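Local coordinates for protein Glp_546_48378_50642 (Giardia intestinalis, PDB 2QVW) that cleaves double-stranded RNA in the RNA interference pathway, producing small interfering RNAs of 21 to 23 base pairs that direct destruction of matching RNAs, at residues C10-W21 / I259-I270; P33-R41 / G313-F323. All coordinates share one frame; numbering follows the deposited sequence.

Contact 1 of 2, residues C10-W21 / I259-I270; sequences CTVVTTRGPSHW and IRVQALQFLPEI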
loop_
_atom_site.group_PDB
_atom_site.type_symbol
_atom_site.label_atom_id
_atom_site.label_comp_id
_atom_site.label_asym_id
_atom_site.label_seq_id
_atom_site.Cartn_x
_atom_site.Cartn_y
_atom_site.Cartn_z
ATOM N N CYS A 10 -7.053 -11.077 17.278
ATOM C CA CYS A 10 -6.552 -9.865 17.895
ATOM C C CYS A 10 -5.546 -10.215 18.975
ATOM O O CYS A 10 -5.495 -11.349 19.460
ATOM C CB CYS A 10 -7.694 -9.043 18.500
ATOM S SG CYS A 10 -8.909 -8.467 17.293
ATOM N N THR A 11 -4.744 -9.219 19.330
ATOM C CA THR A 11 -3.724 -9.340 20.356
ATOM C C THR A 11 -3.499 -7.936 20.885
ATOM O O THR A 11 -2.849 -7.121 20.242
ATOM C CB THR A 11 -2.398 -9.878 19.784
ATOM O OG1 THR A 11 -2.630 -11.115 19.100
ATOM C CG2 THR A 11 -1.408 -10.124 20.897
ATOM N N VAL A 12 -4.081 -7.647 22.039
ATOM C CA VAL A 12 -3.931 -6.346 22.660
ATOM C C VAL A 12 -2.772 -6.470 23.633
ATOM O O VAL A 12 -2.845 -7.233 24.603
ATOM C CB VAL A 12 -5.211 -5.932 23.416
ATOM C CG1 VAL A 12 -4.969 -4.672 24.206
ATOM C CG2 VAL A 12 -6.330 -5.703 22.428
ATOM N N VAL A 13 -1.702 -5.722 23.364
ATOM C CA VAL A 13 -0.512 -5.754 24.201
ATOM C C VAL A 13 -0.295 -4.491 25.018
ATOM O O VAL A 13 -0.586 -3.386 24.569
ATOM C CB VAL A 13 0.760 -5.980 23.347
ATOM C CG1 VAL A 13 1.984 -6.065 24.250
ATOM C CG2 VAL A 13 0.620 -7.241 22.515
ATOM N N THR A 14 0.219 -4.674 26.227
ATOM C CA THR A 14 0.541 -3.566 27.110
ATOM C C THR A 14 1.771 -3.952 27.915
ATOM O O THR A 14 2.290 -5.064 27.796
ATOM C CB THR A 14 -0.587 -3.240 28.097
ATOM O OG1 THR A 14 -0.908 -4.405 28.861
ATOM C CG2 THR A 14 -1.800 -2.769 27.369
ATOM N N THR A 15 2.239 -3.014 28.722
ATOM C CA THR A 15 3.396 -3.245 29.562
ATOM C C THR A 15 3.323 -4.623 30.211
ATOM O O THR A 15 4.304 -5.365 30.213
ATOM C CB THR A 15 3.489 -2.164 30.663
ATOM O OG1 THR A 15 3.955 -0.935 30.086
ATOM C CG2 THR A 15 4.420 -2.601 31.774
ATOM N N ARG A 16 2.154 -4.967 30.744
ATOM C CA ARG A 16 1.962 -6.250 31.417
ATOM C C ARG A 16 2.011 -7.457 30.503
ATOM O O ARG A 16 2.687 -8.433 30.812
ATOM C CB ARG A 16 0.651 -6.249 32.200
ATOM C CG ARG A 16 -0.386 -5.261 31.692
ATOM C CD ARG A 16 -1.588 -5.232 32.623
ATOM N NE ARG A 16 -1.210 -4.962 34.015
ATOM C CZ ARG A 16 -0.887 -3.763 34.493
ATOM N NH1 ARG A 16 -0.889 -2.702 33.698
ATOM N NH2 ARG A 16 -0.568 -3.620 35.773
ATOM N N GLY A 17 1.301 -7.410 29.384
ATOM C CA GLY A 17 1.336 -8.547 28.491
ATOM C C GLY A 17 0.310 -8.530 27.381
ATOM O O GLY A 17 -0.406 -7.540 27.194
ATOM N N PRO A 18 0.230 -9.632 26.614
ATOM C CA PRO A 18 -0.681 -9.848 25.485
ATOM C C PRO A 18 -2.051 -10.461 25.841
ATOM O O PRO A 18 -2.145 -11.385 26.653
ATOM C CB PRO A 18 0.128 -10.769 24.592
ATOM C CG PRO A 18 0.795 -11.666 25.605
ATOM C CD PRO A 18 1.279 -10.673 26.637
ATOM N N SER A 19 -3.102 -9.936 25.213
ATOM C CA SER A 19 -4.468 -10.405 25.420
ATOM C C SER A 19 -5.033 -10.731 24.046
ATOM O O SER A 19 -5.188 -9.846 23.207
ATOM C CB SER A 19 -5.298 -9.314 26.075
ATOM O OG SER A 19 -6.619 -9.755 26.294
ATOM N N HIS A 20 -5.353 -12.001 23.819
ATOM C CA HIS A 20 -5.857 -12.456 22.522
ATOM C C HIS A 20 -7.375 -12.577 22.415
ATOM O O HIS A 20 -8.049 -12.946 23.378
ATOM C CB HIS A 20 -5.199 -13.798 22.186
ATOM C CG HIS A 20 -3.715 -13.795 22.381
ATOM N ND1 HIS A 20 -2.851 -13.153 21.521
ATOM C CD2 HIS A 20 -2.948 -14.296 23.376
ATOM C CE1 HIS A 20 -1.616 -13.256 21.978
ATOM N NE2 HIS A 20 -1.648 -13.946 23.103
ATOM N N TRP A 21 -7.903 -12.262 21.233
ATOM C CA TRP A 21 -9.340 -12.330 20.983
ATOM C C TRP A 21 -9.625 -12.761 19.563
ATOM O O TRP A 21 -8.810 -12.548 18.673
ATOM C CB TRP A 21 -9.991 -10.969 21.183
ATOM C CG TRP A 21 -9.673 -10.322 22.473
ATOM C CD1 TRP A 21 -8.502 -9.706 22.817
ATOM C CD2 TRP A 21 -10.542 -10.202 23.612
ATOM N NE1 TRP A 21 -8.589 -9.206 24.104
ATOM C CE2 TRP A 21 -9.829 -9.497 24.613
ATOM C CE3 TRP A 21 -11.854 -10.622 23.885
ATOM C CZ2 TRP A 21 -10.383 -9.202 25.861
ATOM C CZ3 TRP A 21 -12.406 -10.329 25.129
ATOM C CH2 TRP A 21 -11.667 -9.626 26.100
ATOM N N ILE A 259 -5.181 -8.488 32.881
ATOM C CA ILE A 259 -4.856 -8.576 31.469
ATOM C C ILE A 259 -6.182 -8.592 30.717
ATOM O O ILE A 259 -6.507 -7.651 29.987
ATOM C CB ILE A 259 -4.046 -9.857 31.179
ATOM C CG1 ILE A 259 -2.574 -9.630 31.552
ATOM C CG2 ILE A 259 -4.185 -10.251 29.713
ATOM C CD1 ILE A 259 -2.354 -8.962 32.906
ATOM N N ARG A 260 -6.961 -9.647 30.931
ATOM C CA ARG A 260 -8.266 -9.764 30.298
ATOM C C ARG A 260 -9.022 -8.456 30.417
ATOM O O ARG A 260 -9.177 -7.739 29.436
ATOM C CB ARG A 260 -9.089 -10.882 30.945
ATOM C CG ARG A 260 -8.849 -12.228 30.316
ATOM C CD ARG A 260 -9.160 -12.177 28.828
ATOM N NE ARG A 260 -8.482 -13.256 28.120
ATOM C CZ ARG A 260 -8.465 -13.392 26.800
ATOM N NH1 ARG A 260 -9.087 -12.524 26.019
ATOM N NH2 ARG A 260 -7.815 -14.400 26.260
ATOM N N VAL A 261 -9.477 -8.143 31.624
ATOM C CA VAL A 261 -10.237 -6.927 31.846
ATOM C C VAL A 261 -9.680 -5.759 31.041
ATOM O O VAL A 261 -10.063 -5.575 29.888
ATOM C CB VAL A 261 -10.272 -6.562 33.331
ATOM C CG1 VAL A 261 -11.263 -5.453 33.562
ATOM C CG2 VAL A 261 -10.656 -7.774 34.149
ATOM N N GLN A 262 -8.780 -4.974 31.627
ATOM C CA GLN A 262 -8.200 -3.821 30.932
ATOM C C GLN A 262 -8.014 -3.983 29.419
ATOM O O GLN A 262 -8.291 -3.065 28.655
ATOM C CB GLN A 262 -6.860 -3.448 31.556
ATOM C CG GLN A 262 -6.116 -2.368 30.792
ATOM C CD GLN A 262 -4.803 -1.998 31.445
ATOM O OE1 GLN A 262 -3.985 -2.865 31.753
ATOM N NE2 GLN A 262 -4.591 -0.707 31.653
ATOM N N ALA A 263 -7.534 -5.140 28.983
ATOM C CA ALA A 263 -7.346 -5.348 27.557
ATOM C C ALA A 263 -8.656 -5.057 26.832
ATOM O O ALA A 263 -8.666 -4.487 25.745
ATOM C CB ALA A 263 -6.907 -6.768 27.287
ATOM N N LEU A 264 -9.753 -5.448 27.468
ATOM C CA LEU A 264 -11.103 -5.281 26.949
ATOM C C LEU A 264 -11.508 -3.825 26.878
ATOM O O LEU A 264 -12.498 -3.477 26.252
ATOM C CB LEU A 264 -12.079 -6.069 27.837
ATOM C CG LEU A 264 -13.447 -5.491 28.187
ATOM C CD1 LEU A 264 -14.473 -5.945 27.179
ATOM C CD2 LEU A 264 -13.833 -5.954 29.582
ATOM N N GLN A 265 -10.748 -2.966 27.530
ATOM C CA GLN A 265 -11.066 -1.552 27.489
ATOM C C GLN A 265 -10.603 -0.978 26.142
ATOM O O GLN A 265 -10.860 0.171 25.810
ATOM C CB GLN A 265 -10.368 -0.835 28.639
ATOM C CG GLN A 265 -10.674 -1.399 30.016
ATOM C CD GLN A 265 -12.151 -1.448 30.302
ATOM O OE1 GLN A 265 -12.866 -0.457 30.136
ATOM N NE2 GLN A 265 -12.623 -2.602 30.744
ATOM N N PHE A 266 -9.919 -1.801 25.360
ATOM C CA PHE A 266 -9.428 -1.372 24.064
ATOM C C PHE A 266 -10.180 -2.035 22.930
ATOM O O PHE A 266 -9.623 -2.237 21.860
ATOM C CB PHE A 266 -7.945 -1.694 23.915
ATOM C CG PHE A 266 -7.057 -0.928 24.848
ATOM C CD1 PHE A 266 -6.624 -1.494 26.047
ATOM C CD2 PHE A 266 -6.645 0.359 24.528
ATOM C CE1 PHE A 266 -5.791 -0.789 26.917
ATOM C CE2 PHE A 266 -5.817 1.071 25.386
ATOM C CZ PHE A 266 -5.388 0.495 26.586
ATOM N N LEU A 267 -11.433 -2.400 23.166
ATOM C CA LEU A 267 -12.225 -3.017 22.116
ATOM C C LEU A 267 -13.094 -1.971 21.438
ATOM O O LEU A 267 -13.347 -2.051 20.230
ATOM C CB LEU A 267 -13.091 -4.150 22.666
ATOM C CG LEU A 267 -12.342 -5.426 23.024
ATOM C CD1 LEU A 267 -13.350 -6.510 23.328
ATOM C CD2 LEU A 267 -11.439 -5.849 21.879
ATOM N N PRO A 268 -13.579 -0.976 22.202
ATOM C CA PRO A 268 -14.402 0.021 21.524
ATOM C C PRO A 268 -13.556 0.563 20.365
ATOM O O PRO A 268 -14.052 0.773 19.250
ATOM C CB PRO A 268 -14.629 1.059 22.615
ATOM C CG PRO A 268 -14.609 0.243 23.863
ATOM C CD PRO A 268 -13.439 -0.654 23.633
ATOM N N GLU A 269 -12.264 0.752 20.656
ATOM C CA GLU A 269 -11.274 1.260 19.711
ATOM C C GLU A 269 -11.056 0.318 18.532
ATOM O O GLU A 269 -10.884 0.793 17.406
ATOM C CB GLU A 269 -9.941 1.498 20.411
ATOM C CG GLU A 269 -10.023 2.322 21.691
ATOM C CD GLU A 269 -10.515 3.739 21.471
ATOM O OE1 GLU A 269 -9.939 4.450 20.622
ATOM O OE2 GLU A 269 -11.477 4.141 22.162
ATOM N N ILE A 270 -11.035 -0.999 18.764
ATOM C CA ILE A 270 -10.860 -1.909 17.634
ATOM C C ILE A 270 -12.086 -1.765 16.754
ATOM O O ILE A 270 -11.993 -1.787 15.520
ATOM C CB ILE A 270 -10.740 -3.375 18.047
ATOM C CG1 ILE A 270 -9.467 -3.587 18.863
ATOM C CG2 ILE A 270 -10.713 -4.258 16.800
ATOM C CD1 ILE A 270 -9.216 -5.042 19.198
#

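Contact 2 of 2, residues P33-R41 / G313-F323; sequences PGFKVSAGR and GRGLAGWRTPF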
loop_
_atom_site.group_PDB
_atom_site.type_symbol
_atom_site.label_atom_id
_atom_site.label_comp_id
_atom_site.label_asym_id
_atom_site.label_seq_id
_atom_site.Cartn_x
_atom_site.Cartn_y
_atom_site.Cartn_z
ATOM N N PRO A 33 -4.879 -3.675 9.329
ATOM C CA PRO A 33 -3.639 -3.053 9.805
ATOM C C PRO A 33 -3.665 -2.790 11.315
ATOM O O PRO A 33 -4.576 -2.140 11.825
ATOM C CB PRO A 33 -3.574 -1.766 8.987
ATOM C CG PRO A 33 -5.017 -1.407 8.843
ATOM C CD PRO A 33 -5.639 -2.741 8.481
ATOM N N GLY A 34 -2.663 -3.304 12.023
ATOM C CA GLY A 34 -2.610 -3.097 13.455
ATOM C C GLY A 34 -2.522 -1.617 13.740
ATOM O O GLY A 34 -2.568 -0.799 12.825
ATOM N N PHE A 35 -2.408 -1.263 15.011
ATOM C CA PHE A 35 -2.293 0.136 15.398
ATOM C C PHE A 35 -2.044 0.211 16.890
ATOM O O PHE A 35 -2.462 -0.669 17.627
ATOM C CB PHE A 35 -3.568 0.901 15.050
ATOM C CG PHE A 35 -4.757 0.482 15.844
ATOM C CD1 PHE A 35 -5.477 -0.656 15.504
ATOM C CD2 PHE A 35 -5.155 1.220 16.943
ATOM C CE1 PHE A 35 -6.584 -1.050 16.250
ATOM C CE2 PHE A 35 -6.259 0.837 17.698
ATOM C CZ PHE A 35 -6.974 -0.302 17.350
ATOM N N LYS A 36 -1.325 1.222 17.350
ATOM C CA LYS A 36 -1.105 1.313 18.776
ATOM C C LYS A 36 -1.918 2.472 19.302
ATOM O O LYS A 36 -2.247 3.384 18.553
ATOM C CB LYS A 36 0.389 1.451 19.101
ATOM C CG LYS A 36 1.177 2.422 18.256
ATOM C CD LYS A 36 2.670 2.260 18.521
ATOM C CE LYS A 36 3.470 3.398 17.901
ATOM N NZ LYS A 36 3.359 3.456 16.414
ATOM N N VAL A 37 -2.278 2.398 20.580
ATOM C CA VAL A 37 -3.080 3.424 21.241
ATOM C C VAL A 37 -2.311 4.110 22.365
ATOM O O VAL A 37 -1.805 3.464 23.273
ATOM C CB VAL A 37 -4.376 2.831 21.836
ATOM C CG1 VAL A 37 -5.476 2.793 20.793
ATOM C CG2 VAL A 37 -4.106 1.432 22.330
ATOM N N SER A 38 -2.244 5.435 22.293
ATOM C CA SER A 38 -1.548 6.246 23.276
ATOM C C SER A 38 -2.103 6.107 24.699
ATOM O O SER A 38 -3.122 5.456 24.939
ATOM C CB SER A 38 -1.602 7.706 22.846
ATOM O OG SER A 38 -2.936 8.093 22.617
ATOM N N ALA A 39 -1.407 6.732 25.638
ATOM C CA ALA A 39 -1.784 6.716 27.037
ATOM C C ALA A 39 -2.849 7.770 27.297
ATOM O O ALA A 39 -2.706 8.916 26.869
ATOM C CB ALA A 39 -0.564 6.986 27.878
ATOM N N GLY A 40 -3.912 7.371 27.997
ATOM C CA GLY A 40 -4.998 8.288 28.297
ATOM C C GLY A 40 -6.236 7.673 28.938
ATOM O O GLY A 40 -6.172 6.592 29.521
ATOM N N ARG A 41 -7.360 8.386 28.819
ATOM C CA ARG A 41 -8.674 8.015 29.368
ATOM C C ARG A 41 -8.718 6.934 30.447
ATOM O O ARG A 41 -9.590 6.075 30.423
ATOM C CB ARG A 41 -9.633 7.610 28.240
ATOM C CG ARG A 41 -9.693 8.567 27.063
ATOM C CD ARG A 41 -8.720 8.120 26.004
ATOM N NE ARG A 41 -9.375 7.569 24.823
ATOM C CZ ARG A 41 -8.920 6.517 24.145
ATOM N NH1 ARG A 41 -7.806 5.900 24.536
ATOM N NH2 ARG A 41 -9.578 6.081 23.075
ATOM N N GLY A 313 0.438 13.472 18.864
ATOM C CA GLY A 313 0.570 12.986 20.225
ATOM C C GLY A 313 -0.435 11.896 20.517
ATOM O O GLY A 313 -0.129 10.707 20.446
ATOM N N ARG A 314 -1.649 12.312 20.854
ATOM C CA ARG A 314 -2.724 11.383 21.145
ATOM C C ARG A 314 -2.746 10.284 20.092
ATOM O O ARG A 314 -2.866 9.105 20.416
ATOM C CB ARG A 314 -4.060 12.123 21.148
ATOM C CG ARG A 314 -4.374 12.820 19.838
ATOM C CD ARG A 314 -5.720 13.494 19.908
ATOM N NE ARG A 314 -6.733 12.580 20.415
ATOM C CZ ARG A 314 -8.015 12.894 20.565
ATOM N NH1 ARG A 314 -8.444 14.108 20.242
ATOM N NH2 ARG A 314 -8.868 11.997 21.047
ATOM N N GLY A 315 -2.625 10.677 18.829
ATOM C CA GLY A 315 -2.641 9.707 17.754
ATOM C C GLY A 315 -3.040 10.296 16.416
ATOM O O GLY A 315 -3.295 11.489 16.291
ATOM N N LEU A 316 -3.092 9.441 15.405
ATOM C CA LEU A 316 -3.461 9.865 14.064
ATOM C C LEU A 316 -4.973 9.973 13.974
ATOM O O LEU A 316 -5.517 11.038 13.678
ATOM C CB LEU A 316 -2.958 8.849 13.032
ATOM C CG LEU A 316 -3.001 9.271 11.562
ATOM C CD1 LEU A 316 -2.158 10.518 11.357
ATOM C CD2 LEU A 316 -2.488 8.143 10.704
ATOM N N ALA A 317 -5.643 8.857 14.223
ATOM C CA ALA A 317 -7.092 8.807 14.183
ATOM C C ALA A 317 -7.593 8.583 15.603
ATOM O O ALA A 317 -7.986 7.469 15.962
ATOM C CB ALA A 317 -7.542 7.674 13.286
ATOM N N GLY A 318 -7.581 9.648 16.400
ATOM C CA GLY A 318 -8.007 9.544 17.779
ATOM C C GLY A 318 -6.759 9.305 18.595
ATOM O O GLY A 318 -5.826 10.104 18.530
ATOM N N TRP A 319 -6.729 8.211 19.351
ATOM C CA TRP A 319 -5.566 7.886 20.171
ATOM C C TRP A 319 -4.767 6.829 19.449
ATOM O O TRP A 319 -3.594 6.602 19.738
ATOM C CB TRP A 319 -5.991 7.347 21.534
ATOM C CG TRP A 319 -6.803 8.314 22.342
ATOM C CD1 TRP A 319 -8.079 8.731 22.083
ATOM C CD2 TRP A 319 -6.386 9.009 23.524
ATOM N NE1 TRP A 319 -8.484 9.642 23.034
ATOM C CE2 TRP A 319 -7.463 9.831 23.928
ATOM C CE3 TRP A 319 -5.211 9.017 24.282
ATOM C CZ2 TRP A 319 -7.393 10.654 25.059
ATOM C CZ3 TRP A 319 -5.144 9.835 25.405
ATOM C CH2 TRP A 319 -6.228 10.640 25.782
ATOM N N ARG A 320 -5.421 6.198 18.485
ATOM C CA ARG A 320 -4.814 5.133 17.703
ATOM C C ARG A 320 -4.025 5.585 16.472
ATOM O O ARG A 320 -4.353 6.588 15.833
ATOM C CB ARG A 320 -5.907 4.158 17.286
ATOM C CG ARG A 320 -7.109 4.838 16.690
ATOM C CD ARG A 320 -8.135 3.830 16.221
ATOM N NE ARG A 320 -9.212 4.514 15.522
ATOM C CZ ARG A 320 -10.082 5.313 16.125
ATOM N NH1 ARG A 320 -9.998 5.510 17.437
ATOM N NH2 ARG A 320 -11.015 5.932 15.417
ATOM N N THR A 321 -2.988 4.820 16.147
ATOM C CA THR A 321 -2.140 5.105 15.000
ATOM C C THR A 321 -1.799 3.798 14.314
ATOM O O THR A 321 -1.043 2.999 14.848
ATOM C CB THR A 321 -0.845 5.781 15.430
ATOM O OG1 THR A 321 -1.142 7.068 15.978
ATOM C CG2 THR A 321 0.079 5.956 14.254
ATOM N N PRO A 322 -2.358 3.571 13.113
ATOM C CA PRO A 322 -2.182 2.381 12.266
ATOM C C PRO A 322 -0.777 2.245 11.692
ATOM O O PRO A 322 -0.189 3.222 11.226
ATOM C CB PRO A 322 -3.214 2.586 11.152
ATOM C CG PRO A 322 -4.194 3.573 11.733
ATOM C CD PRO A 322 -3.294 4.511 12.481
ATOM N N PHE A 323 -0.235 1.035 11.715
ATOM C CA PHE A 323 1.093 0.819 11.166
ATOM C C PHE A 323 1.069 -0.291 10.134
ATOM O O PHE A 323 0.356 -1.286 10.282
ATOM C CB PHE A 323 2.095 0.484 12.272
ATOM C CG PHE A 323 1.653 -0.622 13.194
ATOM C CD1 PHE A 323 0.983 -0.333 14.379
ATOM C CD2 PHE A 323 1.925 -1.948 12.891
ATOM C CE1 PHE A 323 0.592 -1.353 15.250
ATOM C CE2 PHE A 323 1.535 -2.970 13.756
ATOM C CZ PHE A 323 0.869 -2.671 14.938
#

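Contact 1 of 2, residues C10-W21 / I259-I270
R260 reaches along W21 to the backbone of the hairpin strand: its NH1 donates to H20 O at 2.9 Å. The same nitrogen sits over the centre of one face of W21, and R260 CZ lies 4.8 Å from the centroid of the six-membered ring, a cation-pi contact. With NH1 over the ring centre and the two planes 78° apart, the guanidinium comes edge-on to the indole face. L267 CD1 comes over the opposite face toward the rim, 4.3 Å from W21 CZ3, and A263 CB lies at the ring edge, so the indole is wedged among helical side chains. Farther along the hairpin, V12 CG1 touches F266 CD1 (4.0 Å) and A263 CB, while C10 SG meets I270 CD1 at 3.9 Å. Near the turn, I259 CD1 approaches R16 CD at 3.8 Å; the polar ends of R16 and Q262 are engaged by H226 O and K224 O respectively.

The second shell sets these groups in place. W21 CG stands anti to the carbonyl carbon (chi1 -51°), beside the backbone N, and NE1 of the indole makes a weak bond to S19 OG. Paired backbone bonds tie C10 to W21 and V12 to S19, keeping C10, V12, S19 and W21 directed at the helices. Strand 18-21 and helix 260-264 cross at -71°, 8.6 Å apart at their closest. This is a beta hairpin of an antiparallel sheet covered by helices, consistent with the platform domain of Giardia Dicer.

Contact 2 of 2, residues P33-R41 / G313-F323
F35, K36 and V37 pair with P322, T321 and R320 as antiparallel strands, which makes 320-322, from the first RNase III region, an edge strand of the sheet of the N-terminal domain. K36 and T321 form the hydrogen-bonded pair: T321 N donates to K36 O at 2.9 Å and K36 N to T321 O at 3.1 Å. The pairing is extended at both ends, by F323 N to G34 O (3.2 Å) and by S38 N to W319 O (3.1 Å, N-H...O angle 171°).

Apolar contact is made on the face that carries F35, V37 and P322. F35 CB meets P322 CB at 4.3 Å, and helix 267-284 covers this face through H273, whose ring stacks on F35.

Among the flat groups, the guanidinium of R41 lies over one face of W319, the planes 13° apart, in a cation-pi stack modelled too tightly for its spacing to be trusted; NH2 of R41 is salt-bridged to E269. At the other end, F323 has CG between its backbone N and carbonyl carbon (chi1 51°), which brings the phenyl ring up to G34, whose CA lies over its face, 4.2 Å from the centroid.

Overall arrangement
The two contacts lie about 14 Å apart, centre to centre, and both reach the same six-stranded antiparallel sheet. Their segments alternate along the chain: 10-21, 33-41, 259-270, 313-323. The hairpin strands 6-13 and 18-25 lie in the interior of the sheet, and strands 46-49 and 35-37 separate 6-13 from 320-322. Segment 259-270 joins the contacts: F266, in the turn before helix 267-284, packs its CE2 on V37 CG2 at 3.5 Å, and E269 O lies 4.1 Å from F35 CZ. One sheet thus carries helix 267-284 and is extended by the first RNase III region, consistent with a platform that holds the PAZ and RNase III parts at a set distance.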